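Local coordinates for protein nigritoxine (Vibrio nigripulchritudo, PDB 5M41) that is a bacterial toxin active against crustaceans and insects, with a fold described as new, at residues S50-R53 and E54-D58; K59-D62 and A63-A66; V450-V453 and R454-L458; L607-I610 and E611-T615; Q724-G727 and Q728-N732. All coordinates share one frame; numbering follows the deposited sequence.

Contact 1 (S50-R53 and E54-D58); sequences SQIR and EERPD
Glu54 N donates to Ser50 O at 3.0 Å in a nearly straight bond (172°), a more bent i to i+4 bond from Glu55 N to Gln51 O follows, and the turn then tightens to an i to i+3 bond as Arg56 N reaches Arg53 O from above its carbonyl plane. Glu55 N adds a weak link to Ile52 O, and Glu55 is the first residue to leave helical angles. Glu54 holds CG between its backbone N and carbonyl carbon (chi1 72°), which lays CG 3.3 Å from Gln51 O and sends the extended chain back along the helix. Its carboxylate, almost perpendicular to the Gln51 amide, brings OE2 to 4.0 Å from Gln51 CG. Past the helix end Arg56 runs beside Ile52, both pointing the same way, with NE 3.5 Å from Ile52 CG2 and Ile52 O over one guanidinium face near its rim. The guanidinium edge meets Asp58, NH1 lying 2.6 Å from OD1 in a salt bridge. Tyr110, on strand 110-113, packs on Gln51 and Ile52. The positive charge of Arg56 would suit the helix-end carbonyls, and the salt bridge to Asp58 would restrict how the guanidinium turns.

Contact 2 (K59-D62 and A63-A66); sequences KNLD and AYNA
Leu61 and Tyr64 lie side by side and point the same way, the leucine methyl CD2 resting 3.4 Å from Tyr64 CD2 at an oblique approach to the ring. Leu61 also meets Asn65, whose side chain crosses its own at a slant, with Asn65 CG 3.8 Å from Leu61 CB. The amide is brought there by a chi1 of -66°, with Asn65 CG beside its backbone N and folded back over the start of the helix; which of its ends is oxygen and which nitrogen is doubtful here. Leu61 O is taken by Asn65 N at 2.6 Å, nearly straight at 167°, and one residue on Ala66 N binds Asp62 O at 2.7 Å. Ala66 CB closes on the same Asp62 carbonyl. The same turn leans on helix 34-54, where Leu61 touches Arg53, Tyr64 makes a cation-pi contact with that arginine, its hydroxyl weakly bonds Ser50, and Ala63 packs on Leu49. With Leu61 at the N-cap position and the first two i to i+4 bonds starting from Leu61 and Asp62, the arrangement is that of a helix N-terminus, here the first turn of the short helix 62-67 packed against the longer helix before it.

Contact 3 (V450-V453 and R454-L458); sequences VAIV and RREGL
Ile452 and Arg455 meet on the exposed flank of helix 444-457, three residues apart along its last two turns, where the isoleucine tip slants across the arginine end. Ile452 CD1 lies 3.2 Å from Arg455 NH2 and 3.6 Å from NH1, an apolar methyl against the guanidinium nitrogens. Arg455 gets there with CG anti to its backbone N (chi1 -159°) and a bend at chi3 that turns the group back toward the preceding turn. Ala451 O then stands over one face of the guanidinium, towards its rim. On the next position Glu456 runs alongside Ile452, both pointing the same way; a chi1 of -61° sets Glu456 CG 3.3 Å from Ile452 O, and the bend at chi2 turns the carboxylate beside Ile452 CG2.

Beneath these side chains is the ordinary alpha-helical ladder. Arg454, Arg455, Glu456 and Gly457 each donate N-H to the carbonyl four residues back, and Leu458 N makes weak bonds to Arg454 O and Arg455 O as the helix ends.

The other flank faces the protein. Val450 packs on Ile336 and Val342, from two paired strands of an antiparallel sheet, and its carbonyl also accepts a bond from Gln292. Arg454 lies along the same sheet, its CG passing Val450 O at 3.6 Å, and carries its guanidinium away to a salt bridge with Glu501 and a long, weak ion pair with Asp551. The bond that roots this arginine, Arg454 N to Val450 O, spans 3.1 Å at 169°.

Contact 4 (L607-I610 and E611-T615); sequences LTYI and EGKKT
The last two turns of helix 603-614 hold Tyr609 and Lys613 together, one turn apart on the same flank. The lysine's methylene CG sits over one face of the phenol ring in a CH-pi contact, 3.7 Å from the centroid and 28° off its normal. It lies towards the oxygen end of the ring, 3.3 Å from Tyr609 CZ. Tyr609 CG anti to the backbone N (chi1 177°) swings the ring forward along the helix, while bends at chi2 and chi3 fold Lys613 beside it, so the two chains point the same way. Their polar ends stay close: Tyr609 OH bonds Glu625, while Lys613 NZ forms a salt bridge with Asp687 and a long, weak ion pair with Glu625.

Within this largely buried helical segment the i to i+4 bonds are continuous, Glu611 N through Lys614 N pairing with Leu607 O through Ile610 O; the shortest is Lys614 N to Ile610 O, 2.6 Å. Leu607 and Ile610 face helix 719-731, and Leu607 CD1 also meets Glu611 CG across a turn at 3.7 Å.

Glu611 doubles back at chi2, and Lys614 NZ reaches its OE2 from the syn side at 2.8 Å in a salt bridge. The same ammonium donates to Val729 O and Asn732 OD1, a grip by one carboxylate and two neutral oxygens near the end of the neighbouring helix. Beyond it Thr615 OG1 donates to Gly612 O at 2.7 Å.

Contact 5 (Q724-G727 and Q728-N732); sequences QLMG and QVLTN
Met726 and Leu730 form the tighter, inner flank, side by side and pointing the same way, with Met726 CE 3.9 Å from Leu730 CD1. The methionine earns that contact by bending at chi2 and chi3, which curls its methyl back against the leucine. Both press on Val673 of helix 667-676 and on Leu742 of helix 739-751. A quarter-turn round, Leu725 CD1 touches Val729 CG2 at 4.0 Å, and this pair faces Leu607 on helix 603-614. Helix 719-731 is thus wedged among three others, with regular i to i+4 bonds beneath the side chains; the shortest, Leu730 N to Met726 O, spans 2.7 Å.

The looser side runs through Gln724 and Gln728, whose side chains do not meet: Gln724 NE2 bonds Asp644 O, and Gln728 NE2 binds Glu611 only weakly. At the C-terminal end of the segment, Gly727 O receives two donors from one residue, Thr731 N at 2.9 Å from above the carbonyl plane and Thr731 OG1 at 2.6 Å, closer to that plane. A chi1 of 78° turns the hydroxyl back to this carbonyl, and OG1 also accepts from Gln735 N. Exposed Asn732 then leaves the helix with positive phi, its N weakly bonded to Gln728 O.

In the fold
From the N terminus, all five contacts follow in series, each between adjacent segments; none nests in or crosses another, and none closes a long loop. Contact 1 ends helix 34-54, contact 2 starts helix 62-67 a few residues later, and the two touch, with centres about 10 Å apart, so the short linker folds back on the first helix. Contact 3, on helix 444-457, lies on the other side of the chain's centre, about 67 Å from contact 1 between centres, against a mid-chain sheet. Contacts 4 and 5, centres about 11 Å apart, join helices 603-614 and 719-731 within the C-terminal part of the chain, over a hundred residues apart in sequence.

Contact 1 (S50-R53 and E54-D58)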
loop_
_atom_site.group_PDB
_atom_site.type_symbol
_atom_site.label_atom_id
_atom_site.label_comp_id
_atom_site.label_asym_id
_atom_site.label_seq_id
_atom_site.Cartn_x
_atom_site.Cartn_y
_atom_site.Cartn_z
ATOM N N SER A 50 -38.554 19.461 -7.025
ATOM C CA SER A 50 -39.074 18.118 -7.344
ATOM C C SER A 50 -40.016 17.621 -6.254
ATOM O O SER A 50 -41.062 17.033 -6.536
ATOM C CB SER A 50 -37.960 17.080 -7.524
ATOM O OG SER A 50 -37.057 17.506 -8.527
ATOM N N GLN A 51 -39.640 17.861 -5.006
ATOM C CA GLN A 51 -40.471 17.443 -3.896
ATOM C C GLN A 51 -41.794 18.224 -3.863
ATOM O O GLN A 51 -42.867 17.639 -3.655
ATOM C CB GLN A 51 -39.708 17.507 -2.575
ATOM C CG GLN A 51 -40.492 16.922 -1.409
ATOM C CD GLN A 51 -39.733 16.953 -0.091
ATOM O OE1 GLN A 51 -40.293 16.639 0.966
ATOM N NE2 GLN A 51 -38.464 17.337 -0.143
ATOM N N ILE A 52 -41.721 19.530 -4.110
ATOM C CA ILE A 52 -42.925 20.360 -4.183
ATOM C C ILE A 52 -43.838 19.854 -5.307
ATOM O O ILE A 52 -45.051 19.717 -5.120
ATOM C CB ILE A 52 -42.608 21.860 -4.400
ATOM C CG1 ILE A 52 -41.959 22.470 -3.156
ATOM C CG2 ILE A 52 -43.885 22.632 -4.739
ATOM C CD1 ILE A 52 -41.273 23.795 -3.416
ATOM N N ARG A 53 -43.243 19.574 -6.464
ATOM C CA ARG A 53 -43.996 19.153 -7.622
ATOM C C ARG A 53 -44.750 17.849 -7.366
ATOM O O ARG A 53 -45.966 17.801 -7.544
ATOM C CB ARG A 53 -43.094 19.034 -8.848
ATOM C CG ARG A 53 -43.854 18.737 -10.132
ATOM C CD ARG A 53 -43.087 19.183 -11.366
ATOM N NE ARG A 53 -41.849 18.426 -11.576
ATOM C CZ ARG A 53 -41.784 17.211 -12.119
ATOM N NH1 ARG A 53 -42.895 16.586 -12.509
ATOM N NH2 ARG A 53 -40.604 16.616 -12.269
ATOM N N GLU A 54 -44.035 16.815 -6.927
ATOM C CA GLU A 54 -44.621 15.485 -6.719
ATOM C C GLU A 54 -45.722 15.478 -5.651
ATOM O O GLU A 54 -46.659 14.681 -5.718
ATOM C CB GLU A 54 -43.533 14.457 -6.374
ATOM C CG GLU A 54 -42.941 14.613 -4.977
ATOM C CD GLU A 54 -41.962 13.510 -4.597
ATOM O OE1 GLU A 54 -42.053 12.392 -5.155
ATOM O OE2 GLU A 54 -41.102 13.762 -3.720
ATOM N N GLU A 55 -45.605 16.389 -4.687
ATOM C CA GLU A 55 -46.493 16.462 -3.531
ATOM C C GLU A 55 -47.688 17.404 -3.791
ATOM O O GLU A 55 -48.450 17.727 -2.881
ATOM C CB GLU A 55 -45.662 16.892 -2.311
ATOM C CG GLU A 55 -46.268 16.624 -0.948
ATOM C CD GLU A 55 -46.827 17.883 -0.306
ATOM O OE1 GLU A 55 -46.487 18.998 -0.767
ATOM O OE2 GLU A 55 -47.607 17.757 0.665
ATOM N N ARG A 56 -47.853 17.812 -5.049
ATOM C CA ARG A 56 -48.904 18.744 -5.453
ATOM C C ARG A 56 -49.607 18.263 -6.726
ATOM O O ARG A 56 -48.984 17.601 -7.560
ATOM C CB ARG A 56 -48.329 20.148 -5.664
ATOM C CG ARG A 56 -48.001 20.912 -4.385
ATOM C CD ARG A 56 -48.319 22.401 -4.514
ATOM N NE ARG A 56 -47.308 23.192 -5.232
ATOM C CZ ARG A 56 -47.240 23.344 -6.558
ATOM N NH1 ARG A 56 -48.105 22.742 -7.365
ATOM N NH2 ARG A 56 -46.288 24.095 -7.088
ATOM N N PRO A 57 -50.901 18.621 -6.901
ATOM C CA PRO A 57 -51.716 17.956 -7.924
ATOM C C PRO A 57 -51.406 18.352 -9.373
ATOM O O PRO A 57 -51.317 17.476 -10.241
ATOM C CB PRO A 57 -53.161 18.352 -7.552
ATOM C CG PRO A 57 -53.060 19.332 -6.417
ATOM C CD PRO A 57 -51.626 19.752 -6.293
ATOM N N ASP A 58 -51.249 19.653 -9.620
ATOM C CA ASP A 58 -51.109 20.187 -10.979
ATOM C C ASP A 58 -49.906 19.639 -11.763
ATOM O O ASP A 58 -50.048 19.269 -12.938
ATOM C CB ASP A 58 -51.104 21.725 -10.966
ATOM C CG ASP A 58 -50.080 22.318 -10.000
ATOM O OD1 ASP A 58 -49.246 21.569 -9.437
ATOM O OD2 ASP A 58 -50.112 23.553 -9.807
#

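Contact 2 (K59-D62 and A63-A66)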
loop_
_atom_site.group_PDB
_atom_site.type_symbol
_atom_site.label_atom_id
_atom_site.label_comp_id
_atom_site.label_asym_id
_atom_site.label_seq_id
_atom_site.Cartn_x
_atom_site.Cartn_y
_atom_site.Cartn_z
ATOM N N LYS A 59 -48.749 19.570 -11.093
ATOM C CA LYS A 59 -47.467 19.095 -11.665
ATOM C C LYS A 59 -46.738 20.121 -12.545
ATOM O O LYS A 59 -45.901 19.745 -13.358
ATOM C CB LYS A 59 -47.619 17.750 -12.414
ATOM C CG LYS A 59 -48.438 16.683 -11.700
ATOM C CD LYS A 59 -47.808 16.228 -10.393
ATOM C CE LYS A 59 -48.724 15.266 -9.657
ATOM N NZ LYS A 59 -48.044 14.638 -8.491
ATOM N N ASN A 60 -47.058 21.407 -12.361
ATOM C CA ASN A 60 -46.421 22.527 -13.074
ATOM C C ASN A 60 -44.905 22.461 -13.016
ATOM O O ASN A 60 -44.347 22.245 -11.951
ATOM C CB ASN A 60 -46.844 23.873 -12.466
ATOM C CG ASN A 60 -48.327 24.161 -12.627
ATOM O OD1 ASN A 60 -49.133 23.265 -12.889
ATOM N ND2 ASN A 60 -48.694 25.426 -12.462
ATOM N N LEU A 61 -44.246 22.675 -14.153
ATOM C CA LEU A 61 -42.783 22.652 -14.213
ATOM C C LEU A 61 -42.177 24.051 -14.374
ATOM O O LEU A 61 -41.019 24.172 -14.775
ATOM C CB LEU A 61 -42.291 21.739 -15.353
ATOM C CG LEU A 61 -42.377 20.212 -15.259
ATOM C CD1 LEU A 61 -42.387 19.582 -16.647
ATOM C CD2 LEU A 61 -41.237 19.634 -14.439
ATOM N N ASP A 62 -42.942 25.100 -14.061
ATOM C CA ASP A 62 -42.503 26.472 -14.351
ATOM C C ASP A 62 -41.201 26.819 -13.643
ATOM O O ASP A 62 -40.195 27.103 -14.290
ATOM C CB ASP A 62 -43.598 27.481 -14.021
ATOM C CG ASP A 62 -44.848 27.279 -14.870
ATOM O OD1 ASP A 62 -44.724 27.017 -16.093
ATOM O OD2 ASP A 62 -45.956 27.366 -14.307
ATOM N N ALA A 63 -41.225 26.763 -12.318
ATOM C CA ALA A 63 -40.044 27.040 -11.518
ATOM C C ALA A 63 -38.914 26.108 -11.939
ATOM O O ALA A 63 -37.819 26.572 -12.239
ATOM C CB ALA A 63 -40.360 26.885 -10.045
ATOM N N TYR A 64 -39.207 24.807 -11.984
ATOM C CA TYR A 64 -38.299 23.757 -12.482
ATOM C C TYR A 64 -37.623 24.147 -13.812
ATOM O O TYR A 64 -36.405 24.197 -13.902
ATOM C CB TYR A 64 -39.094 22.448 -12.627
ATOM C CG TYR A 64 -38.345 21.145 -12.379
ATOM C CD1 TYR A 64 -37.939 20.772 -11.089
ATOM C CD2 TYR A 64 -38.089 20.257 -13.431
ATOM C CE1 TYR A 64 -37.268 19.571 -10.864
ATOM C CE2 TYR A 64 -37.430 19.047 -13.222
ATOM C CZ TYR A 64 -37.014 18.707 -11.943
ATOM O OH TYR A 64 -36.350 17.506 -11.750
ATOM N N ASN A 65 -38.422 24.455 -14.828
ATOM C CA ASN A 65 -37.903 24.849 -16.142
ATOM C C ASN A 65 -37.209 26.192 -16.192
ATOM O O ASN A 65 -36.229 26.352 -16.912
ATOM C CB ASN A 65 -39.032 24.862 -17.186
ATOM C CG ASN A 65 -39.597 23.486 -17.450
ATOM O OD1 ASN A 65 -40.815 23.292 -17.432
ATOM N ND2 ASN A 65 -38.714 22.514 -17.696
ATOM N N ALA A 66 -37.725 27.174 -15.463
ATOM C CA ALA A 66 -37.148 28.515 -15.529
ATOM C C ALA A 66 -35.797 28.521 -14.837
ATOM O O ALA A 66 -34.966 29.398 -15.078
ATOM C CB ALA A 66 -38.066 29.532 -14.892
#

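Contact 3 (V450-V453 and R454-L458)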
loop_
_atom_site.group_PDB
_atom_site.type_symbol
_atom_site.label_atom_id
_atom_site.label_comp_id
_atom_site.label_asym_id
_atom_site.label_seq_id
_atom_site.Cartn_x
_atom_site.Cartn_y
_atom_site.Cartn_z
ATOM N N VAL A 450 10.718 -0.766 9.472
ATOM C CA VAL A 450 10.118 -2.060 9.787
ATOM C C VAL A 450 11.214 -3.087 10.117
ATOM O O VAL A 450 11.099 -3.797 11.121
ATOM C CB VAL A 450 9.182 -2.562 8.658
ATOM C CG1 VAL A 450 8.839 -4.041 8.825
ATOM C CG2 VAL A 450 7.899 -1.725 8.587
ATOM N N ALA A 451 12.267 -3.139 9.290
ATOM C CA ALA A 451 13.389 -4.083 9.468
ATOM C C ALA A 451 14.166 -3.873 10.775
ATOM O O ALA A 451 14.622 -4.851 11.391
ATOM C CB ALA A 451 14.340 -4.040 8.273
ATOM N N ILE A 452 14.304 -2.615 11.195
ATOM C CA ILE A 452 14.964 -2.280 12.464
ATOM C C ILE A 452 14.181 -2.861 13.641
ATOM O O ILE A 452 14.722 -3.634 14.440
ATOM C CB ILE A 452 15.140 -0.745 12.668
ATOM C CG1 ILE A 452 16.019 -0.118 11.573
ATOM C CG2 ILE A 452 15.706 -0.440 14.052
ATOM C CD1 ILE A 452 17.264 -0.906 11.214
ATOM N N VAL A 453 12.907 -2.490 13.737
ATOM C CA VAL A 453 12.050 -2.986 14.812
ATOM C C VAL A 453 12.096 -4.507 14.921
ATOM O O VAL A 453 12.304 -5.037 16.011
ATOM C CB VAL A 453 10.607 -2.474 14.682
ATOM C CG1 VAL A 453 9.747 -3.031 15.813
ATOM C CG2 VAL A 453 10.607 -0.956 14.701
ATOM N N ARG A 454 11.947 -5.206 13.799
ATOM C CA ARG A 454 11.991 -6.670 13.809
ATOM C C ARG A 454 13.303 -7.206 14.388
ATOM O O ARG A 454 13.291 -8.155 15.170
ATOM C CB ARG A 454 11.822 -7.249 12.409
ATOM C CG ARG A 454 10.421 -7.224 11.844
ATOM C CD ARG A 454 10.478 -7.735 10.415
ATOM N NE ARG A 454 10.442 -9.197 10.364
ATOM C CZ ARG A 454 10.568 -9.926 9.254
ATOM N NH1 ARG A 454 10.761 -9.347 8.070
ATOM N NH2 ARG A 454 10.499 -11.248 9.325
ATOM N N ARG A 455 14.419 -6.594 13.983
ATOM C CA ARG A 455 15.749 -7.047 14.368
ATOM C C ARG A 455 16.079 -6.744 15.834
ATOM O O ARG A 455 16.906 -7.432 16.431
ATOM C CB ARG A 455 16.811 -6.453 13.448
ATOM C CG ARG A 455 18.118 -7.234 13.428
ATOM C CD ARG A 455 19.263 -6.413 12.849
ATOM N NE ARG A 455 18.854 -5.679 11.648
ATOM C CZ ARG A 455 18.825 -4.351 11.533
ATOM N NH1 ARG A 455 19.203 -3.569 12.541
ATOM N NH2 ARG A 455 18.426 -3.806 10.389
ATOM N N GLU A 456 15.436 -5.725 16.403
ATOM C CA GLU A 456 15.542 -5.442 17.838
ATOM C C GLU A 456 14.802 -6.501 18.650
ATOM O O GLU A 456 15.228 -6.863 19.748
ATOM C CB GLU A 456 15.023 -4.039 18.183
ATOM C CG GLU A 456 15.770 -2.880 17.519
ATOM C CD GLU A 456 17.293 -2.942 17.650
ATOM O OE1 GLU A 456 17.811 -3.264 18.744
ATOM O OE2 GLU A 456 17.983 -2.650 16.651
ATOM N N GLY A 457 13.696 -6.995 18.096
ATOM C CA GLY A 457 12.974 -8.130 18.656
ATOM C C GLY A 457 13.803 -9.398 18.632
ATOM O O GLY A 457 13.602 -10.283 19.457
ATOM N N LEU A 458 14.740 -9.482 17.692
ATOM C CA LEU A 458 15.665 -10.616 17.602
ATOM C C LEU A 458 17.049 -10.235 18.153
ATOM O O LEU A 458 17.975 -9.924 17.391
ATOM C CB LEU A 458 15.771 -11.129 16.152
ATOM C CG LEU A 458 14.498 -11.254 15.292
ATOM C CD1 LEU A 458 14.844 -11.501 13.832
ATOM C CD2 LEU A 458 13.536 -12.320 15.801
#

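Contact 4 (L607-I610 and E611-T615)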
loop_
_atom_site.group_PDB
_atom_site.type_symbol
_atom_site.label_atom_id
_atom_site.label_comp_id
_atom_site.label_asym_id
_atom_site.label_seq_id
_atom_site.Cartn_x
_atom_site.Cartn_y
_atom_site.Cartn_z
ATOM N N LEU A 607 20.360 -19.443 -14.203
ATOM C CA LEU A 607 19.701 -19.234 -15.502
ATOM C C LEU A 607 18.177 -19.339 -15.368
ATOM O O LEU A 607 17.446 -18.454 -15.838
ATOM C CB LEU A 607 20.219 -20.212 -16.587
ATOM C CG LEU A 607 19.528 -20.188 -17.960
ATOM C CD1 LEU A 607 19.574 -18.789 -18.590
ATOM C CD2 LEU A 607 20.085 -21.250 -18.916
ATOM N N THR A 608 17.715 -20.407 -14.722
ATOM C CA THR A 608 16.284 -20.671 -14.588
ATOM C C THR A 608 15.645 -19.572 -13.773
ATOM O O THR A 608 14.615 -19.014 -14.173
ATOM C CB THR A 608 15.988 -22.049 -13.955
ATOM O OG1 THR A 608 16.491 -23.075 -14.821
ATOM C CG2 THR A 608 14.479 -22.262 -13.795
ATOM N N TYR A 609 16.258 -19.247 -12.642
ATOM C CA TYR A 609 15.662 -18.219 -11.787
ATOM C C TYR A 609 15.549 -16.887 -12.525
ATOM O O TYR A 609 14.486 -16.277 -12.528
ATOM C CB TYR A 609 16.378 -18.080 -10.437
ATOM C CG TYR A 609 15.805 -16.965 -9.587
ATOM C CD1 TYR A 609 14.636 -17.153 -8.841
ATOM C CD2 TYR A 609 16.412 -15.710 -9.555
ATOM C CE1 TYR A 609 14.098 -16.127 -8.076
ATOM C CE2 TYR A 609 15.886 -14.671 -8.793
ATOM C CZ TYR A 609 14.731 -14.888 -8.051
ATOM O OH TYR A 609 14.203 -13.856 -7.288
ATOM N N ILE A 610 16.623 -16.460 -13.175
ATOM C CA ILE A 610 16.646 -15.166 -13.835
ATOM C C ILE A 610 15.654 -15.112 -15.014
ATOM O O ILE A 610 14.909 -14.124 -15.152
ATOM C CB ILE A 610 18.085 -14.764 -14.238
ATOM C CG1 ILE A 610 18.925 -14.508 -12.977
ATOM C CG2 ILE A 610 18.105 -13.522 -15.144
ATOM C CD1 ILE A 610 18.464 -13.337 -12.110
ATOM N N GLU A 611 15.611 -16.168 -15.829
ATOM C CA GLU A 611 14.629 -16.251 -16.915
ATOM C C GLU A 611 13.205 -16.164 -16.368
ATOM O O GLU A 611 12.353 -15.522 -16.961
ATOM C CB GLU A 611 14.830 -17.511 -17.760
ATOM C CG GLU A 611 16.149 -17.509 -18.526
ATOM C CD GLU A 611 16.205 -16.415 -19.584
ATOM O OE1 GLU A 611 15.279 -16.353 -20.401
ATOM O OE2 GLU A 611 17.166 -15.621 -19.610
ATOM N N GLY A 612 12.966 -16.767 -15.208
ATOM C CA GLY A 612 11.677 -16.658 -14.550
ATOM C C GLY A 612 11.384 -15.231 -14.123
ATOM O O GLY A 612 10.315 -14.687 -14.432
ATOM N N LYS A 613 12.330 -14.627 -13.405
ATOM C CA LYS A 613 12.200 -13.241 -12.961
ATOM C C LYS A 613 12.132 -12.249 -14.129
ATOM O O LYS A 613 11.493 -11.206 -14.001
ATOM C CB LYS A 613 13.327 -12.855 -12.019
ATOM C CG LYS A 613 13.182 -13.429 -10.624
ATOM C CD LYS A 613 11.899 -12.968 -9.942
ATOM C CE LYS A 613 12.100 -11.704 -9.128
ATOM N NZ LYS A 613 10.982 -11.507 -8.165
ATOM N N LYS A 614 12.784 -12.574 -15.249
ATOM C CA LYS A 614 12.776 -11.712 -16.450
ATOM C C LYS A 614 11.388 -11.481 -17.036
ATOM O O LYS A 614 11.149 -10.444 -17.633
ATOM C CB LYS A 614 13.668 -12.279 -17.557
ATOM C CG LYS A 614 15.107 -11.831 -17.472
ATOM C CD LYS A 614 16.013 -12.639 -18.394
ATOM C CE LYS A 614 15.566 -12.622 -19.862
ATOM N NZ LYS A 614 16.698 -13.095 -20.717
ATOM N N THR A 615 10.488 -12.453 -16.885
ATOM C CA THR A 615 9.118 -12.309 -17.379
ATOM C C THR A 615 8.364 -11.187 -16.659
ATOM O O THR A 615 7.341 -10.697 -17.160
ATOM C CB THR A 615 8.297 -13.599 -17.201
ATOM O OG1 THR A 615 8.109 -13.854 -15.804
ATOM C CG2 THR A 615 8.969 -14.799 -17.911
#

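Contact 5 (Q724-G727 and Q728-N732)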
loop_
_atom_site.group_PDB
_atom_site.type_symbol
_atom_site.label_atom_id
_atom_site.label_comp_id
_atom_site.label_asym_id
_atom_site.label_seq_id
_atom_site.Cartn_x
_atom_site.Cartn_y
_atom_site.Cartn_z
ATOM N N GLN A 724 27.647 -18.089 -22.897
ATOM C CA GLN A 724 26.328 -18.665 -23.230
ATOM C C GLN A 724 25.277 -18.152 -22.244
ATOM O O GLN A 724 24.219 -17.647 -22.634
ATOM C CB GLN A 724 26.365 -20.208 -23.221
ATOM C CG GLN A 724 25.076 -20.846 -23.738
ATOM C CD GLN A 724 24.936 -22.331 -23.381
ATOM O OE1 GLN A 724 25.856 -22.947 -22.834
ATOM N NE2 GLN A 724 23.764 -22.903 -23.670
ATOM N N LEU A 725 25.596 -18.265 -20.961
ATOM C CA LEU A 725 24.708 -17.816 -19.882
ATOM C C LEU A 725 24.311 -16.350 -20.022
ATOM O O LEU A 725 23.122 -16.019 -20.007
ATOM C CB LEU A 725 25.373 -18.019 -18.516
ATOM C CG LEU A 725 24.643 -17.441 -17.292
ATOM C CD1 LEU A 725 23.322 -18.167 -17.051
ATOM C CD2 LEU A 725 25.528 -17.607 -16.069
ATOM N N MET A 726 25.310 -15.482 -20.134
ATOM C CA MET A 726 25.068 -14.037 -20.228
ATOM C C MET A 726 24.357 -13.659 -21.521
ATOM O O MET A 726 23.488 -12.806 -21.512
ATOM C CB MET A 726 26.360 -13.230 -20.059
ATOM C CG MET A 726 27.032 -13.392 -18.707
ATOM S SD MET A 726 25.962 -12.909 -17.331
ATOM C CE MET A 726 26.558 -11.269 -16.984
ATOM N N GLY A 727 24.738 -14.288 -22.623
ATOM C CA GLY A 727 24.077 -14.083 -23.905
ATOM C C GLY A 727 22.586 -14.274 -23.766
ATOM O O GLY A 727 21.795 -13.440 -24.247
ATOM N N GLN A 728 22.200 -15.351 -23.072
ATOM C CA GLN A 728 20.802 -15.678 -22.877
ATOM C C GLN A 728 20.145 -14.705 -21.894
ATOM O O GLN A 728 19.079 -14.123 -22.183
ATOM C CB GLN A 728 20.604 -17.141 -22.417
ATOM C CG GLN A 728 19.134 -17.504 -22.137
ATOM C CD GLN A 728 18.217 -17.276 -23.344
ATOM O OE1 GLN A 728 18.649 -17.391 -24.473
ATOM N NE2 GLN A 728 16.962 -16.933 -23.097
ATOM N N VAL A 729 20.791 -14.532 -20.742
ATOM C CA VAL A 729 20.240 -13.732 -19.664
ATOM C C VAL A 729 20.097 -12.274 -20.132
ATOM O O VAL A 729 19.063 -11.629 -19.928
ATOM C CB VAL A 729 21.125 -13.886 -18.394
ATOM C CG1 VAL A 729 21.074 -12.669 -17.517
ATOM C CG2 VAL A 729 20.732 -15.140 -17.609
ATOM N N LEU A 730 21.122 -11.764 -20.786
ATOM C CA LEU A 730 21.130 -10.360 -21.135
ATOM C C LEU A 730 20.447 -10.031 -22.450
ATOM O O LEU A 730 19.938 -8.919 -22.596
ATOM C CB LEU A 730 22.548 -9.796 -21.132
ATOM C CG LEU A 730 23.326 -9.962 -19.822
ATOM C CD1 LEU A 730 24.774 -9.557 -19.999
ATOM C CD2 LEU A 730 22.682 -9.177 -18.677
ATOM N N THR A 731 20.439 -10.967 -23.402
ATOM C CA THR A 731 19.944 -10.654 -24.756
ATOM C C THR A 731 18.971 -11.681 -25.336
ATOM O O THR A 731 18.660 -11.631 -26.527
ATOM C CB THR A 731 21.098 -10.421 -25.768
ATOM O OG1 THR A 731 21.651 -11.678 -26.189
ATOM C CG2 THR A 731 22.226 -9.529 -25.180
ATOM N N ASN A 732 18.497 -12.613 -24.509
ATOM C CA ASN A 732 17.645 -13.712 -24.985
ATOM C C ASN A 732 18.314 -14.519 -26.101
ATOM O O ASN A 732 17.638 -15.080 -26.945
ATOM C CB ASN A 732 16.260 -13.204 -25.443
ATOM C CG ASN A 732 15.457 -12.587 -24.315
ATOM O OD1 ASN A 732 15.722 -12.815 -23.135
ATOM N ND2 ASN A 732 14.474 -11.790 -24.675
#